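Putative sortase (Streptococcus pneumoniae, PDB 2W1K) probably acts as a pilus-associated sortase, a transpeptidase that covalently joins protein subunits during assembly of the pneumococcal pilus. Local coordinates at residues E141-Q146 with F189-V194; Y135-Q140 with Y195-P200. All coordinates share one frame; numbering follows the deposited sequence.

Contact 1: E141-Q146 with F189-V194. With MES (2-(N-morpholino)-ethanesulfonic acid), chain C.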
ATOM      1  N   GLU A 141       9.198  -3.151 -11.372  1.00 25.72           N
ATOM      2  CA  GLU A 141      10.005  -3.584 -10.244  1.00 26.86           C
ATOM      3  C   GLU A 141       9.096  -4.241  -9.164  1.00 26.49           C
ATOM      4  O   GLU A 141       7.941  -3.811  -8.942  1.00 25.26           O
ATOM      5  CB  GLU A 141      10.611  -2.369  -9.564  1.00 25.29           C
ATOM      6  CG  GLU A 141      11.383  -1.501 -10.544  1.00 27.51           C
ATOM      7  CD  GLU A 141      11.896  -0.225  -9.913  1.00 28.62           C
ATOM      8  OE1 GLU A 141      11.009   0.590  -9.536  1.00 26.33           O
ATOM      9  OE2 GLU A 141      13.151  -0.006  -9.742  1.00 25.45           O
ATOM     10  N   ILE A 142       9.674  -5.177  -8.398  1.00 25.21           N
ATOM     11  CA  ILE A 142       9.001  -5.700  -7.266  1.00 25.56           C
ATOM     12  C   ILE A 142       9.784  -5.262  -6.075  1.00 26.94           C
ATOM     13  O   ILE A 142      11.019  -5.483  -6.003  1.00 29.67           O
ATOM     14  CB  ILE A 142       8.855  -7.243  -7.316  1.00 23.93           C
ATOM     15  CG1 ILE A 142       7.796  -7.694  -8.332  1.00 21.70           C
ATOM     16  CG2 ILE A 142       8.246  -7.653  -5.955  1.00 27.18           C
ATOM     17  CD1 ILE A 142       7.923  -9.255  -8.863  1.00 22.53           C
ATOM     18  N   VAL A 143       9.138  -4.625  -5.104  1.00 29.10           N
ATOM     19  CA  VAL A 143       9.937  -4.129  -3.958  1.00 27.22           C
ATOM     20  C   VAL A 143       9.605  -5.144  -2.893  1.00 28.79           C
ATOM     21  O   VAL A 143       8.439  -5.522  -2.763  1.00 30.21           O
ATOM     22  CB  VAL A 143       9.461  -2.751  -3.506  1.00 26.70           C
ATOM     23  CG1 VAL A 143      10.204  -2.287  -2.284  1.00 22.18           C
ATOM     24  CG2 VAL A 143       9.570  -1.758  -4.716  1.00 28.51           C
ATOM     25  N   GLU A 144      10.606  -5.547  -2.135  1.00 26.36           N
ATOM     26  CA  GLU A 144      10.405  -6.533  -1.081  1.00 28.64           C
ATOM     27  C   GLU A 144      10.510  -5.822   0.269  1.00 26.52           C
ATOM     28  O   GLU A 144      11.395  -4.993   0.435  1.00 25.18           O
ATOM     29  CB  GLU A 144      11.441  -7.716  -1.198  1.00 24.95           C
ATOM     30  CG  GLU A 144      11.165  -8.657  -0.006  1.00 28.06           C
ATOM     31  CD  GLU A 144      12.180  -9.767   0.086  1.00 28.46           C
ATOM     32  OE1 GLU A 144      12.814 -10.088  -0.952  1.00 33.27           O
ATOM     33  OE2 GLU A 144      12.332 -10.326   1.197  1.00 35.33           O
ATOM     34  N   TYR A 145       9.580  -6.112   1.184  1.00 27.17           N
ATOM     35  CA  TYR A 145       9.627  -5.630   2.603  1.00 27.77           C
ATOM     36  C   TYR A 145       9.523  -6.793   3.590  1.00 28.17           C
ATOM     37  O   TYR A 145       9.125  -7.868   3.265  1.00 28.52           O
ATOM     38  CB  TYR A 145       8.364  -4.742   2.864  1.00 27.84           C
ATOM     39  CG  TYR A 145       8.290  -3.420   2.090  1.00 30.26           C
ATOM     40  CD1 TYR A 145       7.917  -3.365   0.738  1.00 30.10           C
ATOM     41  CD2 TYR A 145       8.551  -2.232   2.728  1.00 26.54           C
ATOM     42  CE1 TYR A 145       7.828  -2.133   0.086  1.00 25.85           C
ATOM     43  CE2 TYR A 145       8.453  -1.010   2.092  1.00 27.48           C
ATOM     44  CZ  TYR A 145       8.076  -0.946   0.770  1.00 30.48           C
ATOM     45  OH  TYR A 145       7.955   0.363   0.183  1.00 25.98           O
ATOM     46  N   GLN A 146       9.822  -6.554   4.844  1.00 28.97           N
ATOM     47  CA  GLN A 146       9.659  -7.550   5.777  1.00 29.44           C
ATOM     48  C   GLN A 146       9.013  -6.975   7.066  1.00 28.58           C
ATOM     49  O   GLN A 146       9.326  -5.852   7.520  1.00 26.92           O
ATOM     50  CB  GLN A 146      10.986  -8.263   6.024  1.00 30.44           C
ATOM     51  CG  GLN A 146      11.939  -7.420   6.738  1.00 38.76           C
ATOM     52  CD  GLN A 146      13.148  -8.227   7.219  1.00 47.30           C
ATOM     53  OE1 GLN A 146      13.300  -9.451   6.924  1.00 46.68           O
ATOM     54  NE2 GLN A 146      14.007  -7.546   7.950  1.00 46.36           N
ATOM     55  N   PHE A 189       6.291  -2.547   8.024  1.00 29.39           N
ATOM     56  CA  PHE A 189       7.183  -3.386   7.269  1.00 29.57           C
ATOM     57  C   PHE A 189       8.395  -2.545   6.835  1.00 29.83           C
ATOM     58  O   PHE A 189       8.196  -1.403   6.439  1.00 30.10           O
ATOM     59  CB  PHE A 189       6.471  -3.791   5.968  1.00 28.80           C
ATOM     60  CG  PHE A 189       5.408  -4.848   6.147  1.00 34.42           C
ATOM     61  CD1 PHE A 189       4.119  -4.506   6.626  1.00 32.90           C
ATOM     62  CD2 PHE A 189       5.678  -6.187   5.813  1.00 29.42           C
ATOM     63  CE1 PHE A 189       3.113  -5.515   6.780  1.00 32.57           C
ATOM     64  CE2 PHE A 189       4.674  -7.176   5.941  1.00 29.28           C
ATOM     65  CZ  PHE A 189       3.399  -6.820   6.420  1.00 32.28           C
ATOM     66  N   GLU A 190       9.626  -3.099   6.854  1.00 29.68           N
ATOM     67  CA  GLU A 190      10.786  -2.333   6.410  1.00 29.57           C
ATOM     68  C   GLU A 190      11.193  -2.863   5.014  1.00 29.33           C
ATOM     69  O   GLU A 190      11.118  -4.070   4.726  1.00 29.28           O
ATOM     70  CB  GLU A 190      11.996  -2.431   7.396  1.00 29.19           C
ATOM     71  CG  GLU A 190      13.058  -1.378   7.031  1.00 33.13           C
ATOM     72  CD  GLU A 190      14.256  -1.259   8.057  1.00 41.09           C
ATOM     73  OE1 GLU A 190      14.305  -2.106   8.941  1.00 43.65           O
ATOM     74  OE2 GLU A 190      15.112  -0.327   7.947  1.00 39.08           O
ATOM     75  N   ARG A 191      11.622  -1.950   4.165  1.00 28.65           N
ATOM     76  CA  ARG A 191      12.006  -2.283   2.847  1.00 28.32           C
ATOM     77  C   ARG A 191      13.282  -3.028   2.863  1.00 29.25           C
ATOM     78  O   ARG A 191      14.253  -2.596   3.534  1.00 27.49           O
ATOM     79  CB  ARG A 191      12.224  -1.035   2.035  1.00 27.57           C
ATOM     80  CG  ARG A 191      12.708  -1.402   0.595  1.00 26.22           C
ATOM     81  CD  ARG A 191      12.814  -0.015  -0.260  1.00 21.59           C
ATOM     82  NE  ARG A 191      11.497   0.601  -0.494  1.00 26.96           N
ATOM     83  CZ  ARG A 191      11.128   1.146  -1.673  1.00 31.42           C
ATOM     84  NH1 ARG A 191      12.020   1.285  -2.710  1.00 22.85           N
ATOM     85  NH2 ARG A 191       9.905   1.566  -1.840  1.00 26.98           N
ATOM     86  N   VAL A 192      13.300  -4.102   2.076  1.00 28.26           N
ATOM     87  CA  VAL A 192      14.518  -4.910   1.951  1.00 32.46           C
ATOM     88  C   VAL A 192      15.331  -4.801   0.607  1.00 31.52           C
ATOM     89  O   VAL A 192      16.569  -4.750   0.605  1.00 32.45           O
ATOM     90  CB  VAL A 192      14.111  -6.435   2.318  1.00 31.38           C
ATOM     91  CG1 VAL A 192      14.970  -7.395   1.721  1.00 35.36           C
ATOM     92  CG2 VAL A 192      13.998  -6.580   3.785  1.00 35.49           C
ATOM     93  N   ALA A 193      14.645  -4.813  -0.522  1.00 29.27           N
ATOM     94  CA  ALA A 193      15.351  -4.883  -1.785  1.00 28.50           C
ATOM     95  C   ALA A 193      14.296  -4.488  -2.838  1.00 29.20           C
ATOM     96  O   ALA A 193      13.068  -4.485  -2.555  1.00 27.17           O
ATOM     97  CB  ALA A 193      15.867  -6.368  -2.050  1.00 28.61           C
ATOM     98  N   VAL A 194      14.785  -4.142  -4.031  1.00 28.38           N
ATOM     99  CA  VAL A 194      13.981  -3.780  -5.175  1.00 27.92           C
ATOM    100  C   VAL A 194      14.549  -4.742  -6.279  1.00 28.37           C
ATOM    101  O   VAL A 194      15.747  -4.777  -6.498  1.00 26.36           O
ATOM    102  CB  VAL A 194      14.238  -2.299  -5.650  1.00 29.40           C
ATOM    103  CG1 VAL A 194      13.510  -2.021  -6.936  1.00 24.99           C
ATOM    104  CG2 VAL A 194      13.774  -1.276  -4.584  1.00 28.86           C
TER
HETATM  105  O1  MES C1243      16.213   2.584 -10.269  1.00 35.73           O
HETATM  106  C2  MES C1243      16.074   1.788  -9.093  1.00 33.55           C
HETATM  107  C3  MES C1243      14.899   2.203  -8.176  1.00 35.73           C
HETATM  108  N4  MES C1243      13.758   2.792  -8.892  1.00 38.82           N
HETATM  109  C5  MES C1243      13.946   3.436 -10.205  1.00 30.03           C
HETATM  110  C6  MES C1243      15.012   2.688 -11.036  1.00 35.47           C
HETATM  111  C7  MES C1243      12.454   2.957  -8.225  1.00 34.90           C
HETATM  112  C8  MES C1243      12.230   2.284  -6.861  1.00 34.67           C
HETATM  113  S   MES C1243      10.890   3.031  -6.082  1.00 34.95           S
HETATM  114  O1S MES C1243       9.838   2.977  -6.996  1.00 33.50           O
HETATM  115  O2S MES C1243      10.567   2.139  -4.911  1.00 33.06           O
HETATM  116  O3S MES C1243      11.309   4.358  -5.635  1.00 32.08           O
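Tyr-145 and Arg-191 face each other as a non-hydrogen-bonded pair of two antiparallel strands, and the tyrosine has more surface buried here than any other residue. Its CD2 lies 3.4 Å from Arg-191 N, next to the arginine backbone, while OH accepts a hydrogen bond from Arg-191 NH2 (3.1 Å); tyrosine suits the place, a ring to bury with a hydroxyl at its tip. The arginine runs extended to CD and then turns NE back (chi3 -67°), and its guanidinium stands almost perpendicular to the phenol, the planes 84° apart. Val-143 CG1 lies 3.6 Å above the centre of the guanidinium plane, so one methyl of the beta-branched valine covers one face of the flat cation. At the rim, a MES molecule, probably from the crystallisation liquor, accepts through O2S from Arg-191 NH1 at 2.8 Å and also from NH2; its N4 donates to Glu-141 OE2 at 3.0 Å. Val-194 CG1 lies against Glu-141, CG2 near Val-143 CG2.

On the face that carries Glu-144 and Gln-146, the Gln-146 side chain crosses Val-192 at about a right angle, its aliphatic CG 3.7 Å from Val-192 CG2. Val-192 reaches this place through a classic beta bulge: Val-192 and Ala-193 both oppose Glu-144, whose O takes a 2.7 Å bond from Val-192 N and a weak one from Ala-193 N. The register shifts by one, and beyond it Gln-146 and Glu-190 exchange two backbone bonds.

This bulged pair belongs to the beta-barrel of the sortase fold. Strand 141-153 is flanked by strand 133-137, and strand 183-196 by strand 168-176, whose Asn-168 and Met-170 pack on Tyr-145. Helix 18-34 supplies Tyr-21, bonded to Glu-141 OE1.

Contact 2: Y135-Q140 with Y195-P200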
ATOM      1  N   TYR A 135       5.440  -8.244  -0.912  1.00 30.27           N
ATOM      2  CA  TYR A 135       6.003  -7.833  -2.184  1.00 30.18           C
ATOM      3  C   TYR A 135       5.078  -6.775  -2.836  1.00 31.62           C
ATOM      4  O   TYR A 135       3.824  -6.943  -2.843  1.00 28.84           O
ATOM      5  CB  TYR A 135       6.110  -9.019  -3.102  1.00 29.32           C
ATOM      6  CG  TYR A 135       7.047 -10.088  -2.550  1.00 29.96           C
ATOM      7  CD1 TYR A 135       8.404  -9.933  -2.647  1.00 28.46           C
ATOM      8  CD2 TYR A 135       6.550 -11.264  -1.912  1.00 31.43           C
ATOM      9  CE1 TYR A 135       9.253 -10.871  -2.194  1.00 29.55           C
ATOM     10  CE2 TYR A 135       7.408 -12.233  -1.385  1.00 29.43           C
ATOM     11  CZ  TYR A 135       8.769 -12.043  -1.574  1.00 32.09           C
ATOM     12  OH  TYR A 135       9.708 -12.942  -1.144  1.00 34.90           O
ATOM     13  N   TYR A 136       5.704  -5.718  -3.406  1.00 27.81           N
ATOM     14  CA  TYR A 136       4.931  -4.652  -3.926  1.00 26.92           C
ATOM     15  C   TYR A 136       5.330  -4.480  -5.393  1.00 27.05           C
ATOM     16  O   TYR A 136       6.477  -4.224  -5.695  1.00 29.34           O
ATOM     17  CB  TYR A 136       5.183  -3.327  -3.079  1.00 24.86           C
ATOM     18  CG  TYR A 136       4.409  -2.195  -3.653  1.00 24.81           C
ATOM     19  CD1 TYR A 136       3.065  -2.013  -3.331  1.00 25.85           C
ATOM     20  CD2 TYR A 136       4.987  -1.309  -4.584  1.00 28.96           C
ATOM     21  CE1 TYR A 136       2.286  -0.989  -3.909  1.00 27.00           C
ATOM     22  CE2 TYR A 136       4.215  -0.305  -5.209  1.00 22.65           C
ATOM     23  CZ  TYR A 136       2.888  -0.136  -4.841  1.00 27.07           C
ATOM     24  OH  TYR A 136       2.101   0.778  -5.486  1.00 24.85           O
ATOM     25  N   ASP A 137       4.393  -4.497  -6.321  1.00 27.36           N
ATOM     26  CA  ASP A 137       4.780  -4.405  -7.718  1.00 26.69           C
ATOM     27  C   ASP A 137       4.356  -3.065  -8.347  1.00 27.31           C
ATOM     28  O   ASP A 137       3.134  -2.758  -8.353  1.00 25.72           O
ATOM     29  CB  ASP A 137       4.168  -5.617  -8.424  1.00 23.45           C
ATOM     30  CG  ASP A 137       4.598  -5.745  -9.855  1.00 31.30           C
ATOM     31  OD1 ASP A 137       5.248  -4.819 -10.422  1.00 31.91           O
ATOM     32  OD2 ASP A 137       4.257  -6.826 -10.437  1.00 34.46           O
ATOM     33  N   ASN A 138       5.317  -2.246  -8.818  1.00 27.55           N
ATOM     34  CA  ASN A 138       4.984  -0.907  -9.363  1.00 28.14           C
ATOM     35  C   ASN A 138       4.910  -0.990 -10.853  1.00 29.72           C
ATOM     36  O   ASN A 138       4.835   0.046 -11.559  1.00 30.73           O
ATOM     37  CB  ASN A 138       5.994   0.210  -8.997  1.00 27.92           C
ATOM     38  CG  ASN A 138       7.455  -0.085  -9.403  1.00 27.15           C
ATOM     39  OD1 ASN A 138       7.765  -0.770 -10.341  1.00 29.87           O
ATOM     40  ND2 ASN A 138       8.335   0.462  -8.660  1.00 27.34           N
ATOM     41  N   GLY A 139       4.960  -2.214 -11.351  1.00 28.03           N
ATOM     42  CA  GLY A 139       4.941  -2.402 -12.815  1.00 27.55           C
ATOM     43  C   GLY A 139       6.166  -3.024 -13.397  1.00 26.73           C
ATOM     44  O   GLY A 139       6.093  -4.099 -14.021  1.00 27.25           O
ATOM     45  N   GLN A 140       7.296  -2.352 -13.202  1.00 27.62           N
ATOM     46  CA  GLN A 140       8.642  -2.789 -13.681  1.00 28.14           C
ATOM     47  C   GLN A 140       9.564  -3.314 -12.639  1.00 26.76           C
ATOM     48  O   GLN A 140      10.629  -3.773 -12.988  1.00 28.04           O
ATOM     49  CB  GLN A 140       9.398  -1.587 -14.288  1.00 28.69           C
ATOM     50  CG  GLN A 140       8.540  -0.805 -15.228  1.00 31.17           C
ATOM     51  CD  GLN A 140       8.562  -1.291 -16.650  1.00 38.39           C
ATOM     52  OE1 GLN A 140       7.528  -1.343 -17.349  1.00 44.67           O
ATOM     53  NE2 GLN A 140       9.729  -1.581 -17.133  1.00 43.39           N
ATOM     54  N   TYR A 195      13.685  -5.461  -6.973  1.00 27.26           N
ATOM     55  CA  TYR A 195      14.096  -6.289  -8.069  1.00 28.16           C
ATOM     56  C   TYR A 195      13.589  -5.700  -9.323  1.00 28.35           C
ATOM     57  O   TYR A 195      12.403  -5.326  -9.400  1.00 30.75           O
ATOM     58  CB  TYR A 195      13.496  -7.699  -7.885  1.00 29.45           C
ATOM     59  CG  TYR A 195      13.905  -8.327  -6.517  1.00 30.13           C
ATOM     60  CD1 TYR A 195      15.155  -8.980  -6.348  1.00 33.29           C
ATOM     61  CD2 TYR A 195      13.066  -8.242  -5.382  1.00 36.02           C
ATOM     62  CE1 TYR A 195      15.571  -9.489  -5.093  1.00 29.70           C
ATOM     63  CE2 TYR A 195      13.501  -8.789  -4.088  1.00 36.80           C
ATOM     64  CZ  TYR A 195      14.742  -9.430  -4.000  1.00 33.77           C
ATOM     65  OH  TYR A 195      15.215  -9.999  -2.819  1.00 42.77           O
ATOM     66  N   GLN A 196      14.446  -5.676 -10.352  1.00 27.06           N
ATOM     67  CA  GLN A 196      14.034  -5.262 -11.676  1.00 28.51           C
ATOM     68  C   GLN A 196      13.525  -6.475 -12.382  1.00 28.36           C
ATOM     69  O   GLN A 196      14.200  -7.496 -12.382  1.00 26.34           O
ATOM     70  CB  GLN A 196      15.289  -4.800 -12.487  1.00 30.74           C
ATOM     71  CG  GLN A 196      16.079  -3.654 -11.727  1.00 29.27           C
ATOM     72  CD  GLN A 196      15.122  -2.412 -11.558  1.00 29.58           C
ATOM     73  OE1 GLN A 196      14.555  -1.910 -12.531  1.00 29.29           O
ATOM     74  NE2 GLN A 196      15.040  -1.907 -10.352  1.00 25.68           N
ATOM     75  N   LYS A 197      12.438  -6.305 -13.097  1.00 27.69           N
ATOM     76  CA  LYS A 197      11.841  -7.412 -13.774  1.00 30.92           C
ATOM     77  C   LYS A 197      12.669  -7.719 -15.029  1.00 31.88           C
ATOM     78  O   LYS A 197      12.518  -8.758 -15.645  1.00 32.48           O
ATOM     79  CB  LYS A 197      10.390  -7.101 -14.125  1.00 32.46           C
ATOM     80  CG  LYS A 197       9.445  -7.050 -12.852  1.00 31.92           C
ATOM     81  CD  LYS A 197       8.008  -6.793 -13.338  1.00 33.10           C
ATOM     82  CE  LYS A 197       7.024  -6.865 -12.220  1.00 30.85           C
ATOM     83  NZ  LYS A 197       5.579  -6.833 -12.814  1.00 32.50           N
ATOM     84  N   SER A 198      13.582  -6.835 -15.373  1.00 30.69           N
ATOM     85  CA  SER A 198      14.513  -7.099 -16.469  1.00 32.26           C
ATOM     86  C   SER A 198      15.640  -8.057 -16.025  1.00 32.81           C
ATOM     87  O   SER A 198      16.293  -8.628 -16.881  1.00 34.02           O
ATOM     88  CB  SER A 198      15.097  -5.793 -17.015  1.00 31.44           C
ATOM     89  OG  SER A 198      15.929  -5.197 -16.011  1.00 35.63           O
ATOM     90  N   ASP A 199      15.842  -8.261 -14.712  1.00 31.66           N
ATOM     91  CA  ASP A 199      16.836  -9.177 -14.189  1.00 32.87           C
ATOM     92  C   ASP A 199      16.299 -10.619 -14.120  1.00 32.43           C
ATOM     93  O   ASP A 199      15.338 -10.889 -13.443  1.00 31.52           O
ATOM     94  CB  ASP A 199      17.244  -8.731 -12.785  1.00 33.59           C
ATOM     95  CG  ASP A 199      18.349  -9.624 -12.142  1.00 39.98           C
ATOM     96  OD1 ASP A 199      18.291 -10.890 -12.106  1.00 37.11           O
ATOM     97  OD2 ASP A 199      19.347  -8.992 -11.619  1.00 49.81           O
ATOM     98  N   PRO A 200      17.005 -11.586 -14.758  1.00 31.67           N
ATOM     99  CA  PRO A 200      16.487 -12.980 -14.698  1.00 30.35           C
ATOM    100  C   PRO A 200      16.181 -13.505 -13.242  1.00 30.88           C
ATOM    101  O   PRO A 200      15.340 -14.382 -13.117  1.00 28.13           O
ATOM    102  CB  PRO A 200      17.587 -13.825 -15.382  1.00 30.37           C
ATOM    103  CG  PRO A 200      18.508 -12.775 -16.002  1.00 29.73           C
ATOM    104  CD  PRO A 200      18.324 -11.456 -15.400  1.00 28.91           C
TER
HETATM  105  O   HOH W   1      12.501  -3.852 -14.904  1.00 39.83           O
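Gln-140 and Lys-197 approach where their two strands have given way to turns, CA to CA 5.6 Å, and a single direct backbone bond spans the gap, from Lys-197 N to Gln-140 O at 3.1 Å. A water donates to the same Gln-140 O and accepts from Ser-198 N, linking the turns a second time.

The side-chain contact belongs to Lys-197. Its extended chain passes over the Gln-140 carbonyl, CB and CG touching the oxygen, and delivers NZ to Asp-137. The salt bridge is closest at OD2, 2.7 Å from NZ on the syn lone pair; the bond to OD1 is weak. NZ also donates to Gly-139 O (3.0 Å), rising about 50° out of that carbonyl plane. A long, flexible lysine suits this reach from one turn to the other, and His-9 is a second partner of Asp-137 OD2.

Asp-137 OD1 meanwhile accepts from Gly-139 N at 2.8 Å, which shapes an Asx turn. Gly-139 has backbone angles at which a CB would press on the preceding carbonyl O, so the lack of a side chain fits. Such a turn, closing the beta hairpin of strands 133-137 and 141-153, is here clamped by a lysine from the type I turn of Gln-196 to Asp-199, which leads into helix 202-209.

Both contacts use strand 183-196, and contact 1 is nested inside the loop that contact 2 closes. Both are only partly buried: contact 1, sheet pairing, has four buried residues, contact 2 has two. Contact 2, about 11 Å away between centres, lies further from the chain's centre, where turns replace strands; it buries far less surface and relies on a charged lysine instead of extended backbone pairing. Strand 141-153 stands between strands 133-137 and 183-196, so contact 2 joins the ends of strands that are not neighbours in the sheet. The two contacts meet directly: Glu-141 OE2 probably accepts from Gln-196 NE2, and Val-143 N probably bonds to Tyr-136 O.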